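Matching sites in hemoglobin subunit alpha from Mustelus griseus, a protein that carries oxygen from the gills to the peripheral tissues as the haem-binding alpha subunit of hemoglobin (PDB 1GCW (chain A, 2.00 Å), residues C104-L109 and A123-L128), and in its relative hemoglobin subunit alpha from Isurus oxyrinchus (PDB 3MKB (chain B, 1.90 Å), residues C104-L109 and A123-L128). One frame, after least-squares fit of the local backbone (RMSD 0.20 Å); residues are numbered along the deposited sequences.

Structure 1 (1GCW); sequences CIIVTL and AVDKLL.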
loop_
_atom_site.group_PDB
_atom_site.type_symbol
_atom_site.label_atom_id
_atom_site.label_comp_id
_atom_site.label_asym_id
_atom_site.label_seq_id
_atom_site.Cartn_x
_atom_site.Cartn_y
_atom_site.Cartn_z
ATOM N N CYS A 104 -7.158 10.971 7.569
ATOM C CA CYS A 104 -8.061 11.456 8.598
ATOM C C CYS A 104 -7.788 12.924 8.879
ATOM O O CYS A 104 -8.701 13.675 9.193
ATOM C CB CYS A 104 -7.917 10.619 9.861
ATOM S SG CYS A 104 -8.701 9.019 9.664
ATOM N N ILE A 105 -6.534 13.343 8.764
ATOM C CA ILE A 105 -6.205 14.742 8.982
ATOM C C ILE A 105 -6.819 15.579 7.862
ATOM O O ILE A 105 -7.262 16.711 8.084
ATOM C CB ILE A 105 -4.691 14.982 8.944
ATOM C CG1 ILE A 105 -4.033 14.381 10.184
ATOM C CG2 ILE A 105 -4.408 16.477 8.841
ATOM C CD1 ILE A 105 -2.518 14.319 10.090
ATOM N N ILE A 106 -6.819 15.023 6.650
ATOM C CA ILE A 106 -7.365 15.704 5.476
ATOM C C ILE A 106 -8.897 15.877 5.555
ATOM O O ILE A 106 -9.417 16.958 5.260
ATOM C CB ILE A 106 -6.939 14.954 4.175
ATOM C CG1 ILE A 106 -5.595 15.506 3.687
ATOM C CG2 ILE A 106 -7.971 15.135 3.082
ATOM C CD1 ILE A 106 -5.033 14.767 2.517
ATOM N N VAL A 107 -9.599 14.821 5.966
ATOM C CA VAL A 107 -11.057 14.844 6.124
ATOM C C VAL A 107 -11.441 15.856 7.202
ATOM O O VAL A 107 -12.482 16.504 7.117
ATOM C CB VAL A 107 -11.610 13.465 6.572
ATOM C CG1 VAL A 107 -13.040 13.609 7.055
ATOM C CG2 VAL A 107 -11.565 12.479 5.435
ATOM N N THR A 108 -10.602 15.967 8.230
ATOM C CA THR A 108 -10.855 16.904 9.317
ATOM C C THR A 108 -10.747 18.322 8.792
ATOM O O THR A 108 -11.507 19.211 9.191
ATOM C CB THR A 108 -9.844 16.732 10.457
ATOM O OG1 THR A 108 -10.104 15.500 11.138
ATOM C CG2 THR A 108 -9.959 17.882 11.447
ATOM N N LEU A 109 -9.792 18.532 7.893
ATOM C CA LEU A 109 -9.597 19.846 7.308
ATOM C C LEU A 109 -10.777 20.206 6.407
ATOM O O LEU A 109 -11.292 21.319 6.474
ATOM C CB LEU A 109 -8.299 19.878 6.506
ATOM C CG LEU A 109 -7.010 19.838 7.330
ATOM C CD1 LEU A 109 -5.836 19.612 6.400
ATOM C CD2 LEU A 109 -6.841 21.147 8.104
ATOM N N ALA A 123 -1.452 20.468 -1.930
ATOM C CA ALA A 123 -0.360 20.979 -1.119
ATOM C C ALA A 123 -0.335 20.331 0.262
ATOM O O ALA A 123 0.737 19.996 0.773
ATOM C CB ALA A 123 -0.492 22.489 -0.984
ATOM N N VAL A 124 -1.512 20.164 0.865
ATOM C CA VAL A 124 -1.603 19.560 2.190
ATOM C C VAL A 124 -1.171 18.114 2.092
ATOM O O VAL A 124 -0.409 17.625 2.923
ATOM C CB VAL A 124 -3.043 19.626 2.753
ATOM C CG1 VAL A 124 -3.158 18.776 3.993
ATOM C CG2 VAL A 124 -3.396 21.052 3.099
ATOM N N ASP A 125 -1.650 17.427 1.065
ATOM C CA ASP A 125 -1.285 16.032 0.873
ATOM C C ASP A 125 0.219 15.923 0.619
ATOM O O ASP A 125 0.846 14.937 0.990
ATOM C CB ASP A 125 -2.065 15.434 -0.300
ATOM C CG ASP A 125 -1.729 13.971 -0.542
ATOM O OD1 ASP A 125 -2.296 13.099 0.158
ATOM O OD2 ASP A 125 -0.902 13.696 -1.441
ATOM N N LYS A 126 0.794 16.939 -0.012
ATOM C CA LYS A 126 2.229 16.935 -0.287
ATOM C C LYS A 126 2.997 17.007 1.032
ATOM O O LYS A 126 3.953 16.257 1.258
ATOM C CB LYS A 126 2.609 18.124 -1.172
ATOM C CG LYS A 126 3.599 17.772 -2.272
ATOM C CD LYS A 126 4.485 18.955 -2.651
ATOM C CE LYS A 126 4.937 18.868 -4.110
ATOM N NZ LYS A 126 5.797 20.024 -4.502
ATOM N N LEU A 127 2.576 17.918 1.900
ATOM C CA LEU A 127 3.216 18.072 3.196
ATOM C C LEU A 127 3.036 16.786 3.995
ATOM O O LEU A 127 4.001 16.175 4.448
ATOM C CB LEU A 127 2.587 19.238 3.953
ATOM C CG LEU A 127 3.010 19.411 5.412
ATOM C CD1 LEU A 127 4.483 19.739 5.514
ATOM C CD2 LEU A 127 2.183 20.518 6.022
ATOM N N LEU A 128 1.789 16.364 4.153
ATOM C CA LEU A 128 1.518 15.159 4.905
ATOM C C LEU A 128 2.355 14.005 4.381
ATOM O O LEU A 128 2.909 13.228 5.153
ATOM C CB LEU A 128 0.033 14.819 4.824
ATOM C CG LEU A 128 -0.816 15.234 6.029
ATOM C CD1 LEU A 128 -0.304 16.515 6.643
ATOM C CD2 LEU A 128 -2.241 15.405 5.577
#
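Ile106 meets three side chains of 123-128. Its CG1 lies 4.1 Å from CG1 of Val124, the two side chains sliding past each other in opposite directions. The same CG1 packs on CD2 of Leu128 at 3.9 Å. CD1 of Ile106 reaches OD1 of Asp125, 4.0 Å away, in van der Waals contact. CG2 stands anti to the backbone N and CG1 on the N side (chi1 -89°), which sends the CG1-CD1 arm across to the other helix. Leu109 CD1 and Val124 CG1 meet tip to tip at 3.7 Å. Ile105 touches CD2 of Leu128 through CG2, at 4.1 Å. Thr108 OG1 donates a hydrogen bond to Cys104 O within its own helix. The contact joins helices 97-112 and 118-134, the near-antiparallel G and H helices of the globin fold. The Ile105 side chain lies about 5 Å from the haem.

Structure 2 (3MKB); sequences CILVTL and AVDKLL.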
loop_
_atom_site.group_PDB
_atom_site.type_symbol
_atom_site.label_atom_id
_atom_site.label_comp_id
_atom_site.label_asym_id
_atom_site.label_seq_id
_atom_site.Cartn_x
_atom_site.Cartn_y
_atom_site.Cartn_z
ATOM N N CYS B 104 -7.102 11.014 7.410
ATOM C CA CYS B 104 -7.936 11.483 8.507
ATOM C C CYS B 104 -7.677 12.971 8.858
ATOM O O CYS B 104 -8.604 13.647 9.169
ATOM C CB CYS B 104 -7.750 10.612 9.776
ATOM S SG CYS B 104 -8.436 9.008 9.498
ATOM N N ILE B 105 -6.438 13.456 8.748
ATOM C CA ILE B 105 -6.196 14.885 8.929
ATOM C C ILE B 105 -6.832 15.671 7.795
ATOM O O ILE B 105 -7.447 16.731 8.020
ATOM C CB ILE B 105 -4.642 15.224 8.998
ATOM C CG1 ILE B 105 -4.043 14.723 10.321
ATOM C CG2 ILE B 105 -4.446 16.771 8.972
ATOM C CD1 ILE B 105 -2.505 14.759 10.396
ATOM N N LEU B 106 -6.714 15.157 6.573
ATOM C CA LEU B 106 -7.249 15.870 5.405
ATOM C C LEU B 106 -8.766 15.940 5.533
ATOM O O LEU B 106 -9.363 16.979 5.272
ATOM C CB LEU B 106 -6.887 15.156 4.122
ATOM C CG LEU B 106 -5.372 15.236 3.777
ATOM C CD1 LEU B 106 -5.172 14.375 2.552
ATOM C CD2 LEU B 106 -4.922 16.708 3.514
ATOM N N VAL B 107 -9.396 14.808 5.861
ATOM C CA VAL B 107 -10.860 14.831 6.064
ATOM C C VAL B 107 -11.335 15.805 7.154
ATOM O O VAL B 107 -12.342 16.493 7.008
ATOM C CB VAL B 107 -11.409 13.420 6.283
ATOM C CG1 VAL B 107 -12.899 13.490 6.854
ATOM C CG2 VAL B 107 -11.220 12.619 4.998
ATOM N N THR B 108 -10.624 15.862 8.267
ATOM C CA THR B 108 -10.871 16.861 9.305
ATOM C C THR B 108 -10.817 18.265 8.725
ATOM O O THR B 108 -11.651 19.121 9.074
ATOM C CB THR B 108 -9.842 16.731 10.483
ATOM O OG1 THR B 108 -9.948 15.435 11.069
ATOM C CG2 THR B 108 -9.970 17.844 11.546
ATOM N N LEU B 109 -9.827 18.574 7.870
ATOM C CA LEU B 109 -9.751 19.979 7.375
ATOM C C LEU B 109 -10.946 20.265 6.477
ATOM O O LEU B 109 -11.521 21.376 6.503
ATOM C CB LEU B 109 -8.442 20.214 6.601
ATOM C CG LEU B 109 -7.176 20.012 7.478
ATOM C CD1 LEU B 109 -5.871 19.862 6.557
ATOM C CD2 LEU B 109 -7.034 21.190 8.443
ATOM N N ALA B 123 -1.800 20.493 -1.947
ATOM C CA ALA B 123 -0.684 21.080 -1.164
ATOM C C ALA B 123 -0.451 20.413 0.199
ATOM O O ALA B 123 0.694 20.038 0.550
ATOM C CB ALA B 123 -0.923 22.534 -0.974
ATOM N N VAL B 124 -1.525 20.282 0.970
ATOM C CA VAL B 124 -1.427 19.674 2.308
ATOM C C VAL B 124 -1.040 18.206 2.225
ATOM O O VAL B 124 -0.131 17.753 2.944
ATOM C CB VAL B 124 -2.717 19.836 3.131
ATOM C CG1 VAL B 124 -2.484 19.386 4.621
ATOM C CG2 VAL B 124 -3.164 21.272 3.073
ATOM N N ASP B 125 -1.730 17.452 1.363
ATOM C CA ASP B 125 -1.379 16.058 1.143
ATOM C C ASP B 125 0.084 15.864 0.782
ATOM O O ASP B 125 0.700 14.892 1.230
ATOM C CB ASP B 125 -2.230 15.405 0.062
ATOM C CG ASP B 125 -2.242 13.880 0.181
ATOM O OD1 ASP B 125 -2.084 13.354 1.308
ATOM O OD2 ASP B 125 -2.529 13.214 -0.819
ATOM N N LYS B 126 0.663 16.805 0.029
ATOM C CA LYS B 126 2.103 16.746 -0.226
ATOM C C LYS B 126 2.952 16.926 1.012
ATOM O O LYS B 126 3.920 16.186 1.192
ATOM C CB LYS B 126 2.551 17.751 -1.301
ATOM C CG LYS B 126 2.033 17.354 -2.657
ATOM C CD LYS B 126 2.289 18.452 -3.688
ATOM C CE LYS B 126 3.777 18.487 -4.051
ATOM N NZ LYS B 126 3.994 19.193 -5.360
ATOM N N LEU B 127 2.631 17.910 1.831
ATOM C CA LEU B 127 3.237 18.024 3.166
ATOM C C LEU B 127 3.077 16.729 3.995
ATOM O O LEU B 127 4.057 16.168 4.507
ATOM C CB LEU B 127 2.683 19.233 3.928
ATOM C CG LEU B 127 3.174 19.424 5.382
ATOM C CD1 LEU B 127 4.698 19.599 5.458
ATOM C CD2 LEU B 127 2.410 20.523 6.146
ATOM N N LEU B 128 1.842 16.249 4.149
ATOM C CA LEU B 128 1.659 14.968 4.899
ATOM C C LEU B 128 2.443 13.750 4.375
ATOM O O LEU B 128 2.996 12.980 5.188
ATOM C CB LEU B 128 0.156 14.637 5.108
ATOM C CG LEU B 128 -0.648 15.742 5.820
ATOM C CD1 LEU B 128 -2.167 15.539 5.973
ATOM C CD2 LEU B 128 -0.034 16.016 7.203
#
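Across to 123-128, Leu106 touches Val124, Leu128 and Asp125. Its CD2 lies 3.8 Å from CG1 of Val124, the two side chains sliding past each other in opposite directions. CD2 also packs on CD1 of Leu128 at 3.9 Å. CD1 of Leu106 reaches OD1 of Asp125, 3.5 Å away, in van der Waals contact. CG lies beside the backbone N (chi1 -70°), anti to the carbonyl carbon, and the fork beyond it spreads one methyl to Asp125 and the other to Val124. Leu109 CD1 and Val124 CG1 meet tip to tip at 3.9 Å. Ile105 touches CD1 of Leu128 through CG2, at 4.0 Å. Thr108 OG1 donates a hydrogen bond to Cys104 O within its own helix. The Ile105 side chain lies about 5 Å from the haem. Asp125 OD2 forms a salt bridge with Arg140 of the second alpha subunit.

Structure 1 against structure 2
Both structures pair the same two helices, and the CA atoms that can be compared coincide within the error. Ile105(A) and Leu109(A) keep the place of Ile105(B) and Leu109(B) within the error. Thr108(A) OG1 donates a hydrogen bond to Cys104(A) O, and Thr108(B) OG1 does so to Cys104(B) O.

The exchange is Ile106(A) against Leu106(B), both buried. Their CB atoms coincide within the error. CG1 of Ile106(A) and CG of Leu106(B) are 0.4 Å apart, and so are CD1 of Ile106(A) and CD1 of Leu106(B). The arm toward the second helix is therefore kept. The branch point moves from CB in Ile106(A) to CG in Leu106(B). CG2 of Ile106(A), the methyl close to its own backbone, has no counterpart in Leu106(B). The touch on Val124(A) or Val124(B) is kept. CD1 of Ile106(A) and CD1 of Leu106(B) also both touch OD1 of the aspartate, Asp125(A) or Asp125(B).

That aspartate differs at its end. The carboxylates of Asp125(A) and Asp125(B) are twisted by about 54° about the last bond. Their CG atoms stand 0.9 Å apart after superposition. No oxygen of Asp125(B) stands where OD2 of Asp125(A) lies.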